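Local coordinates for protein putative N-acetylneuraminate lyase ([Ruminococcus] gnavus ATCC 29149, PDB 6RB7) that belongs to the dihydrodipicolinate synthetase family of (beta/alpha)8-barrel proteins and is found here as an assembly of four chains, at residues Gly223-Gly231 with Ala266-Ile277; Lys65-Lys73 with Gly245-Lys253. All coordinates share one frame; numbering follows the deposited sequence.

How the interactions relate
Both contacts are largely buried, with centres 15 Å apart. Interaction 1 seats the turn after strand 219-222 on helix 263-281, and interaction 2 packs helix 57-70 against the start of helix 248-259. Since helices 248-259 and 263-281 follow each other in the chain, the two contacts touch: D225 and I277 of interaction 1 both pack on Y251, and I269 lies on L250 and K253. Their chemistry differs. Interaction 1 relies on side-chain amides of Q270 and N274 bonded to backbone groups and borders a second subunit, whereas interaction 2 combines a tyrosine-carbonyl bond and proline packing with an ion pair, and no other chain of the assembly touches it.

Interaction 1. Residues Gly223-Gly231 with Ala266-Ile277; sequences GPDEQFMSG and ARKIQYACNEII
Q270 reaches across to the turn at D225-M229 and uses both ends of its amide. Q270 OE1 takes the backbone N-H of M229, 2.9 Å from M229 N, with the N-H coming nearly along the C=O axis; the M229 N-H belongs to the first turn of helix 228-234. Q270 NE2 gives one hydrogen to D225 O at 3.1 Å, in the carbonyl plane and on a lone pair, although F228 N also donates to that oxygen. The other hydrogen goes to N274 OD1, 2.9 Å from Q270 NE2 and one turn further along helix 263-281. With CG trans to its own nitrogen (chi1 -178°) and a bend at chi2 (79°), the Q270 chain extends from its helix and then turns the amide against the backbone of the turn. Three bonds thus fix the amide's rotation. N274 extends the network: N274 ND2 meets E226 O at 2.9 Å on a lone pair, in a nearly straight bond.

Apolar packing flanks the amides. M229 SD lies 3.7 Å from Q270 CB, and a bend at chi3 brings the methyl M229 CE to 3.8 Å from A266 CB, beside R267 CG. At the other end, I277 CD1 touches D225 CB at 4.0 Å and the CG of E226, whose OE2 also bonds a bound TRS molecule. D225 OD2 is held by T243.

The turn follows barrel strand 219-222, and R267 NH1 is hydrogen-bonded to V233 O of the second subunit. Helix 248-259 covers D225 and I277 through Y251, while I269, A272, E275 and I276 pack on helix 317-335.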
loop_
_atom_site.group_PDB
_atom_site.type_symbol
_atom_site.label_atom_id
_atom_site.label_comp_id
_atom_site.label_asym_id
_atom_site.label_seq_id
_atom_site.Cartn_x
_atom_site.Cartn_y
_atom_site.Cartn_z
ATOM N N GLY A 223 7.261 0.873 20.150
ATOM C CA GLY A 223 7.429 2.156 19.451
ATOM C C GLY A 223 6.169 2.993 19.342
ATOM O O GLY A 223 6.267 4.211 19.438
ATOM N N PRO A 224 4.985 2.455 18.976
ATOM C CA PRO A 224 3.772 3.286 18.805
ATOM C C PRO A 224 3.197 3.680 20.170
ATOM O O PRO A 224 2.628 2.829 20.890
ATOM C CB PRO A 224 2.799 2.395 18.028
ATOM C CG PRO A 224 3.707 1.359 17.376
ATOM C CD PRO A 224 4.754 1.108 18.459
ATOM N N ASP A 225 3.363 4.952 20.554
ATOM C CA ASP A 225 3.018 5.374 21.935
ATOM C C ASP A 225 1.522 5.113 22.211
ATOM O O ASP A 225 1.153 4.821 23.373
ATOM C CB ASP A 225 3.320 6.853 22.106
ATOM C CG ASP A 225 4.766 7.264 21.806
ATOM O OD1 ASP A 225 5.566 6.405 21.389
ATOM O OD2 ASP A 225 5.092 8.446 22.066
ATOM N N GLU A 226 0.685 5.283 21.193
ATOM C CA GLU A 226 -0.782 5.126 21.290
ATOM C C GLU A 226 -1.164 3.683 21.624
ATOM O O GLU A 226 -2.302 3.429 21.999
ATOM C CB GLU A 226 -1.411 5.495 19.942
ATOM C CG GLU A 226 -1.174 6.944 19.513
ATOM C CD GLU A 226 0.107 7.210 18.708
ATOM O OE1 GLU A 226 1.066 6.370 18.687
ATOM O OE2 GLU A 226 0.150 8.273 18.014
ATOM N N GLN A 227 -0.245 2.759 21.483
ATOM C CA GLN A 227 -0.481 1.306 21.741
ATOM C C GLN A 227 0.401 0.797 22.909
ATOM O O GLN A 227 0.518 -0.419 23.079
ATOM C CB GLN A 227 -0.199 0.535 20.456
ATOM C CG GLN A 227 -1.053 0.985 19.290
ATOM C CD GLN A 227 -0.914 0.151 18.024
ATOM O OE1 GLN A 227 -1.866 0.134 17.236
ATOM N NE2 GLN A 227 0.230 -0.547 17.807
ATOM N N PHE A 228 0.991 1.697 23.693
ATOM C CA PHE A 228 1.948 1.366 24.775
ATOM C C PHE A 228 1.485 0.141 25.575
ATOM O O PHE A 228 2.238 -0.865 25.643
ATOM C CB PHE A 228 2.148 2.603 25.647
ATOM C CG PHE A 228 3.179 2.501 26.731
ATOM C CD1 PHE A 228 2.955 1.743 27.865
ATOM C CD2 PHE A 228 4.385 3.196 26.634
ATOM C CE1 PHE A 228 3.902 1.690 28.884
ATOM C CE2 PHE A 228 5.293 3.176 27.669
ATOM C CZ PHE A 228 5.080 2.393 28.774
ATOM N N MET A 229 0.276 0.181 26.128
ATOM C CA MET A 229 -0.134 -0.882 27.062
ATOM C C MET A 229 -0.296 -2.207 26.326
ATOM O O MET A 229 0.008 -3.278 26.916
ATOM C CB MET A 229 -1.401 -0.520 27.828
ATOM C CG MET A 229 -2.615 -0.421 27.007
ATOM S SD MET A 229 -4.016 0.160 28.045
ATOM C CE MET A 229 -4.237 -1.203 29.168
ATOM N N SER A 230 -0.725 -2.163 25.070
ATOM C CA SER A 230 -0.991 -3.355 24.251
ATOM C C SER A 230 0.330 -3.997 23.842
ATOM O O SER A 230 0.396 -5.251 23.817
ATOM C CB SER A 230 -1.812 -2.974 23.052
ATOM O OG SER A 230 -3.134 -2.636 23.426
ATOM N N GLY A 231 1.320 -3.217 23.426
ATOM C CA GLY A 231 2.634 -3.780 23.065
ATOM C C GLY A 231 3.327 -4.341 24.284
ATOM O O GLY A 231 3.978 -5.395 24.167
ATOM N N ALA A 266 -4.559 1.395 33.959
ATOM C CA ALA A 266 -3.685 1.542 32.774
ATOM C C ALA A 266 -4.500 2.108 31.620
ATOM O O ALA A 266 -4.042 3.057 30.945
ATOM C CB ALA A 266 -3.036 0.236 32.431
ATOM N N ARG A 267 -5.686 1.559 31.359
ATOM C CA ARG A 267 -6.524 2.040 30.231
ATOM C C ARG A 267 -6.881 3.508 30.433
ATOM O O ARG A 267 -6.798 4.290 29.463
ATOM C CB ARG A 267 -7.863 1.304 30.136
ATOM C CG ARG A 267 -7.891 0.156 29.175
ATOM C CD ARG A 267 -9.284 -0.436 29.004
ATOM N NE ARG A 267 -9.825 -1.050 30.219
ATOM C CZ ARG A 267 -9.458 -2.217 30.718
ATOM N NH1 ARG A 267 -8.485 -2.956 30.176
ATOM N NH2 ARG A 267 -10.053 -2.654 31.815
ATOM N N LYS A 268 -7.210 3.936 31.657
ATOM C CA LYS A 268 -7.513 5.369 31.886
ATOM C C LYS A 268 -6.339 6.244 31.449
ATOM O O LYS A 268 -6.563 7.297 30.783
ATOM C CB LYS A 268 -7.914 5.632 33.335
ATOM C CG LYS A 268 -9.280 5.045 33.687
ATOM C CD LYS A 268 -9.721 5.397 35.089
ATOM C CE LYS A 268 -11.171 5.030 35.336
ATOM N NZ LYS A 268 -11.320 3.566 35.502
ATOM N N ILE A 269 -5.125 5.847 31.839
ATOM C CA ILE A 269 -3.936 6.659 31.522
ATOM C C ILE A 269 -3.673 6.622 30.012
ATOM O O ILE A 269 -3.405 7.650 29.412
ATOM C CB ILE A 269 -2.734 6.228 32.361
ATOM C CG1 ILE A 269 -3.032 6.424 33.858
ATOM C CG2 ILE A 269 -1.521 7.038 31.928
ATOM C CD1 ILE A 269 -2.035 5.769 34.752
ATOM N N GLN A 270 -3.714 5.417 29.428
ATOM C CA GLN A 270 -3.493 5.269 27.970
ATOM C C GLN A 270 -4.469 6.171 27.211
ATOM O O GLN A 270 -4.061 6.866 26.222
ATOM C CB GLN A 270 -3.635 3.820 27.550
ATOM C CG GLN A 270 -3.374 3.606 26.055
ATOM C CD GLN A 270 -1.900 3.582 25.778
ATOM O OE1 GLN A 270 -1.223 2.608 26.164
ATOM N NE2 GLN A 270 -1.378 4.623 25.096
ATOM N N TYR A 271 -5.738 6.179 27.611
ATOM C CA TYR A 271 -6.744 6.978 26.878
ATOM C C TYR A 271 -6.445 8.471 27.026
ATOM O O TYR A 271 -6.603 9.219 26.078
ATOM C CB TYR A 271 -8.166 6.619 27.312
ATOM C CG TYR A 271 -8.741 5.411 26.634
ATOM C CD1 TYR A 271 -8.035 4.213 26.535
ATOM C CD2 TYR A 271 -10.024 5.415 26.136
ATOM C CE1 TYR A 271 -8.571 3.092 25.943
ATOM C CE2 TYR A 271 -10.578 4.303 25.519
ATOM C CZ TYR A 271 -9.849 3.139 25.415
ATOM O OH TYR A 271 -10.430 2.046 24.834
ATOM N N ALA A 272 -6.006 8.898 28.205
ATOM C CA ALA A 272 -5.656 10.315 28.430
ATOM C C ALA A 272 -4.427 10.684 27.600
ATOM O O ALA A 272 -4.452 11.762 26.984
ATOM C CB ALA A 272 -5.397 10.550 29.888
ATOM N N CYS A 273 -3.411 9.828 27.589
ATOM C CA CYS A 273 -2.210 10.063 26.760
ATOM C C CYS A 273 -2.633 10.178 25.305
ATOM O O CYS A 273 -2.165 11.085 24.594
ATOM C CB CYS A 273 -1.154 8.977 26.903
ATOM S SG CYS A 273 -0.375 9.027 28.542
ATOM N N ASN A 274 -3.449 9.247 24.814
ATOM C CA ASN A 274 -3.806 9.228 23.387
ATOM C C ASN A 274 -4.574 10.511 23.037
ATOM O O ASN A 274 -4.276 11.100 21.948
ATOM C CB ASN A 274 -4.557 7.963 22.992
ATOM C CG ASN A 274 -3.667 6.740 23.038
ATOM O OD1 ASN A 274 -2.533 6.814 23.533
ATOM N ND2 ASN A 274 -4.134 5.614 22.497
ATOM N N GLU A 275 -5.500 10.949 23.895
ATOM C CA GLU A 275 -6.251 12.203 23.641
ATOM C C GLU A 275 -5.272 13.372 23.489
ATOM O O GLU A 275 -5.480 14.237 22.608
ATOM C CB GLU A 275 -7.232 12.396 24.798
ATOM C CG GLU A 275 -8.177 13.552 24.648
ATOM C CD GLU A 275 -9.088 13.760 25.855
ATOM O OE1 GLU A 275 -8.627 13.628 27.060
ATOM O OE2 GLU A 275 -10.277 14.062 25.612
ATOM N N ILE A 276 -4.257 13.418 24.343
ATOM C CA ILE A 276 -3.224 14.475 24.268
ATOM C C ILE A 276 -2.486 14.353 22.938
ATOM O O ILE A 276 -2.244 15.361 22.270
ATOM C CB ILE A 276 -2.296 14.417 25.503
ATOM C CG1 ILE A 276 -3.068 14.832 26.751
ATOM C CG2 ILE A 276 -1.030 15.230 25.304
ATOM C CD1 ILE A 276 -2.499 14.334 28.024
ATOM N N ILE A 277 -2.056 13.144 22.545
ATOM C CA ILE A 277 -1.341 12.980 21.269
ATOM C C ILE A 277 -2.208 13.495 20.125
ATOM O O ILE A 277 -1.693 14.222 19.249
ATOM C CB ILE A 277 -0.931 11.510 21.059
ATOM C CG1 ILE A 277 0.070 11.075 22.137
ATOM C CG2 ILE A 277 -0.395 11.314 19.654
ATOM C CD1 ILE A 277 0.361 9.611 22.113
#

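Interaction 2. Residues Lys65-Lys73 with Gly245-Lys253; sequences KYFVKKGVK and GAMPELYLK
K70 NZ is gripped by two carboxylates, E249 across the contact and E299 of helix 287-299. K70 NZ lies 2.7 Å from E249 OE2, approaching from above the carboxylate plane, 44° out of it. K70 CG, placed anti to the carbonyl carbon (chi1 -66°), lies over one face of the Y66 ring toward its rim, 3.7 Å from P248 CG; the bend at chi2 then carries the chain on to E249.

Y66 supplies the second polar bond. Its hydroxyl donates to G245 O, 2.7 Å from Y66 OH, and P248 CD lies 3.3 Å from Y66 OH. Beside it, the F67 ring turns its edge to the glycine, with F67 CE1 3.8 Å from G245 CA; one face of this ring is covered by Y66 CD2.

P248, in the first turn of its helix, thus presents its ring to Y66 and K70, while P248 CB meets V72 CG1 at 3.9 Å. One turn on, L252 CD1 lies 3.3 Å from K70 O and also touches V72 CG1. G71, with positive phi, ends helix 57-70 in a Schellman motif, after which the chain heads into strand 74-77.

The axes of helix segments 65-70 and 248-253 point the same general way, 37° apart, and come no closer than 11.3 Å. Strand 41-43 packs on both segments: P43 meets F67 and V72, V41 meets L252; helix 287-299 touches Y66 and A246. Backbone bonds of K73 to V41 and T108 tie the end of the segment into the barrel.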
loop_
_atom_site.group_PDB
_atom_site.type_symbol
_atom_site.label_atom_id
_atom_site.label_comp_id
_atom_site.label_asym_id
_atom_site.label_seq_id
_atom_site.Cartn_x
_atom_site.Cartn_y
_atom_site.Cartn_z
ATOM N N LYS A 65 18.979 16.891 31.953
ATOM C CA LYS A 65 18.745 17.023 33.415
ATOM C C LYS A 65 17.251 16.867 33.694
ATOM O O LYS A 65 16.877 16.306 34.762
ATOM C CB LYS A 65 19.288 18.357 33.894
ATOM C CG LYS A 65 20.794 18.426 33.834
ATOM C CD LYS A 65 21.410 19.708 34.338
ATOM C CE LYS A 65 21.013 20.906 33.496
ATOM N NZ LYS A 65 21.603 22.176 34.008
ATOM N N TYR A 66 16.398 17.349 32.792
ATOM C CA TYR A 66 14.933 17.165 32.893
ATOM C C TYR A 66 14.603 15.680 32.945
ATOM O O TYR A 66 13.864 15.252 33.822
ATOM C CB TYR A 66 14.251 17.848 31.720
ATOM C CG TYR A 66 12.810 17.485 31.441
ATOM C CD1 TYR A 66 11.766 18.054 32.134
ATOM C CD2 TYR A 66 12.516 16.601 30.408
ATOM C CE1 TYR A 66 10.437 17.761 31.831
ATOM C CE2 TYR A 66 11.193 16.297 30.100
ATOM C CZ TYR A 66 10.150 16.886 30.799
ATOM O OH TYR A 66 8.856 16.568 30.479
ATOM N N PHE A 67 15.151 14.887 32.039
ATOM C CA PHE A 67 14.850 13.439 32.029
ATOM C C PHE A 67 15.403 12.748 33.274
ATOM O O PHE A 67 14.742 11.868 33.833
ATOM C CB PHE A 67 15.367 12.792 30.752
ATOM C CG PHE A 67 14.490 13.078 29.556
ATOM C CD1 PHE A 67 13.147 12.750 29.590
ATOM C CD2 PHE A 67 15.003 13.682 28.424
ATOM C CE1 PHE A 67 12.339 12.995 28.482
ATOM C CE2 PHE A 67 14.202 13.864 27.290
ATOM C CZ PHE A 67 12.857 13.581 27.367
ATOM N N VAL A 68 16.584 13.141 33.753
ATOM C CA VAL A 68 17.102 12.588 35.034
ATOM C C VAL A 68 16.126 12.908 36.162
ATOM O O VAL A 68 15.757 11.987 36.927
ATOM C CB VAL A 68 18.490 13.159 35.347
ATOM C CG1 VAL A 68 18.903 12.812 36.759
ATOM C CG2 VAL A 68 19.521 12.724 34.340
ATOM N N LYS A 69 15.677 14.152 36.265
ATOM C CA LYS A 69 14.771 14.529 37.374
ATOM C C LYS A 69 13.397 13.860 37.250
ATOM O O LYS A 69 12.791 13.568 38.300
ATOM C CB LYS A 69 14.767 16.032 37.546
ATOM C CG LYS A 69 16.143 16.539 38.007
ATOM C CD LYS A 69 16.761 15.936 39.245
ATOM C CE LYS A 69 18.088 16.597 39.571
ATOM N NZ LYS A 69 18.713 16.006 40.780
ATOM N N LYS A 70 12.940 13.518 36.043
ATOM C CA LYS A 70 11.659 12.819 35.884
ATOM C C LYS A 70 11.781 11.335 36.191
ATOM O O LYS A 70 10.724 10.705 36.333
ATOM C CB LYS A 70 11.098 13.047 34.489
ATOM C CG LYS A 70 10.688 14.480 34.186
ATOM C CD LYS A 70 9.536 14.956 35.030
ATOM C CE LYS A 70 9.114 16.358 34.582
ATOM N NZ LYS A 70 8.107 17.006 35.455
ATOM N N GLY A 71 12.978 10.806 36.331
ATOM C CA GLY A 71 13.152 9.410 36.774
ATOM C C GLY A 71 12.801 8.413 35.683
ATOM O O GLY A 71 12.434 7.261 36.025
ATOM N N VAL A 72 12.979 8.779 34.419
ATOM C CA VAL A 72 12.816 7.776 33.340
ATOM C C VAL A 72 14.017 6.826 33.337
ATOM O O VAL A 72 15.044 7.111 33.992
ATOM C CB VAL A 72 12.605 8.457 31.970
ATOM C CG1 VAL A 72 11.318 9.282 31.970
ATOM C CG2 VAL A 72 13.781 9.310 31.568
ATOM N N LYS A 73 13.874 5.698 32.640
ATOM C CA LYS A 73 14.914 4.651 32.646
ATOM C C LYS A 73 16.116 5.129 31.859
ATOM O O LYS A 73 17.275 4.783 32.221
ATOM C CB LYS A 73 14.362 3.357 32.100
ATOM C CG LYS A 73 15.277 2.161 32.210
ATOM C CD LYS A 73 15.579 1.808 33.675
ATOM C CE LYS A 73 15.783 0.336 33.909
ATOM N NZ LYS A 73 16.505 0.103 35.183
ATOM N N GLY A 245 8.422 12.588 26.238
ATOM C CA GLY A 245 9.044 13.793 26.824
ATOM C C GLY A 245 8.053 14.892 27.133
ATOM O O GLY A 245 8.367 15.721 27.973
ATOM N N ALA A 246 6.879 14.887 26.516
ATOM C CA ALA A 246 5.810 15.868 26.836
ATOM C C ALA A 246 5.190 15.573 28.206
ATOM O O ALA A 246 4.547 16.453 28.771
ATOM C CB ALA A 246 4.739 15.826 25.784
ATOM N N MET A 247 5.232 14.321 28.661
ATOM C CA MET A 247 4.403 13.859 29.810
ATOM C C MET A 247 4.989 12.603 30.421
ATOM O O MET A 247 4.328 11.576 30.547
ATOM C CB MET A 247 2.954 13.657 29.367
ATOM C CG MET A 247 2.812 12.743 28.201
ATOM S SD MET A 247 1.242 13.109 27.361
ATOM C CE MET A 247 1.258 12.059 25.910
ATOM N N PRO A 248 6.290 12.613 30.794
ATOM C CA PRO A 248 6.944 11.365 31.163
ATOM C C PRO A 248 6.334 10.705 32.394
ATOM O O PRO A 248 6.265 9.449 32.425
ATOM C CB PRO A 248 8.412 11.762 31.382
ATOM C CG PRO A 248 8.389 13.248 31.571
ATOM C CD PRO A 248 7.192 13.780 30.824
ATOM N N GLU A 249 5.819 11.504 33.329
ATOM C CA GLU A 249 5.192 10.953 34.549
ATOM C C GLU A 249 4.000 10.086 34.176
ATOM O O GLU A 249 3.753 9.092 34.896
ATOM C CB GLU A 249 4.693 12.032 35.506
ATOM C CG GLU A 249 5.764 12.962 35.997
ATOM C CD GLU A 249 5.914 14.242 35.181
ATOM O OE1 GLU A 249 5.867 14.202 33.888
ATOM O OE2 GLU A 249 6.051 15.307 35.848
ATOM N N LEU A 250 3.261 10.432 33.117
ATOM C CA LEU A 250 2.054 9.646 32.754
ATOM C C LEU A 250 2.493 8.278 32.232
ATOM O O LEU A 250 1.897 7.269 32.600
ATOM C CB LEU A 250 1.208 10.381 31.715
ATOM C CG LEU A 250 0.581 11.688 32.181
ATOM C CD1 LEU A 250 -0.247 12.306 31.081
ATOM C CD2 LEU A 250 -0.272 11.447 33.441
ATOM N N TYR A 251 3.530 8.233 31.386
ATOM C CA TYR A 251 3.999 6.915 30.886
ATOM C C TYR A 251 4.628 6.111 32.033
ATOM O O TYR A 251 4.500 4.878 32.011
ATOM C CB TYR A 251 4.923 7.111 29.700
ATOM C CG TYR A 251 4.215 7.576 28.453
ATOM C CD1 TYR A 251 3.455 6.686 27.709
ATOM C CD2 TYR A 251 4.245 8.913 28.046
ATOM C CE1 TYR A 251 2.805 7.074 26.556
ATOM C CE2 TYR A 251 3.578 9.319 26.895
ATOM C CZ TYR A 251 2.854 8.401 26.154
ATOM O OH TYR A 251 2.259 8.786 24.979
ATOM N N LEU A 252 5.353 6.748 32.972
ATOM C CA LEU A 252 5.878 5.990 34.135
ATOM C C LEU A 252 4.731 5.380 34.932
ATOM O O LEU A 252 4.832 4.204 35.326
ATOM C CB LEU A 252 6.751 6.918 34.984
ATOM C CG LEU A 252 8.112 7.244 34.362
ATOM C CD1 LEU A 252 8.751 8.440 35.067
ATOM C CD2 LEU A 252 9.025 6.012 34.370
ATOM N N LYS A 253 3.672 6.144 35.136
ATOM C CA LYS A 253 2.520 5.637 35.916
ATOM C C LYS A 253 1.782 4.550 35.132
ATOM O O LYS A 253 1.377 3.558 35.732
ATOM C CB LYS A 253 1.597 6.784 36.296
ATOM C CG LYS A 253 0.512 6.350 37.281
ATOM C CD LYS A 253 1.085 6.052 38.648
ATOM C CE LYS A 253 -0.008 5.672 39.625
ATOM N NZ LYS A 253 0.546 5.502 41.000
#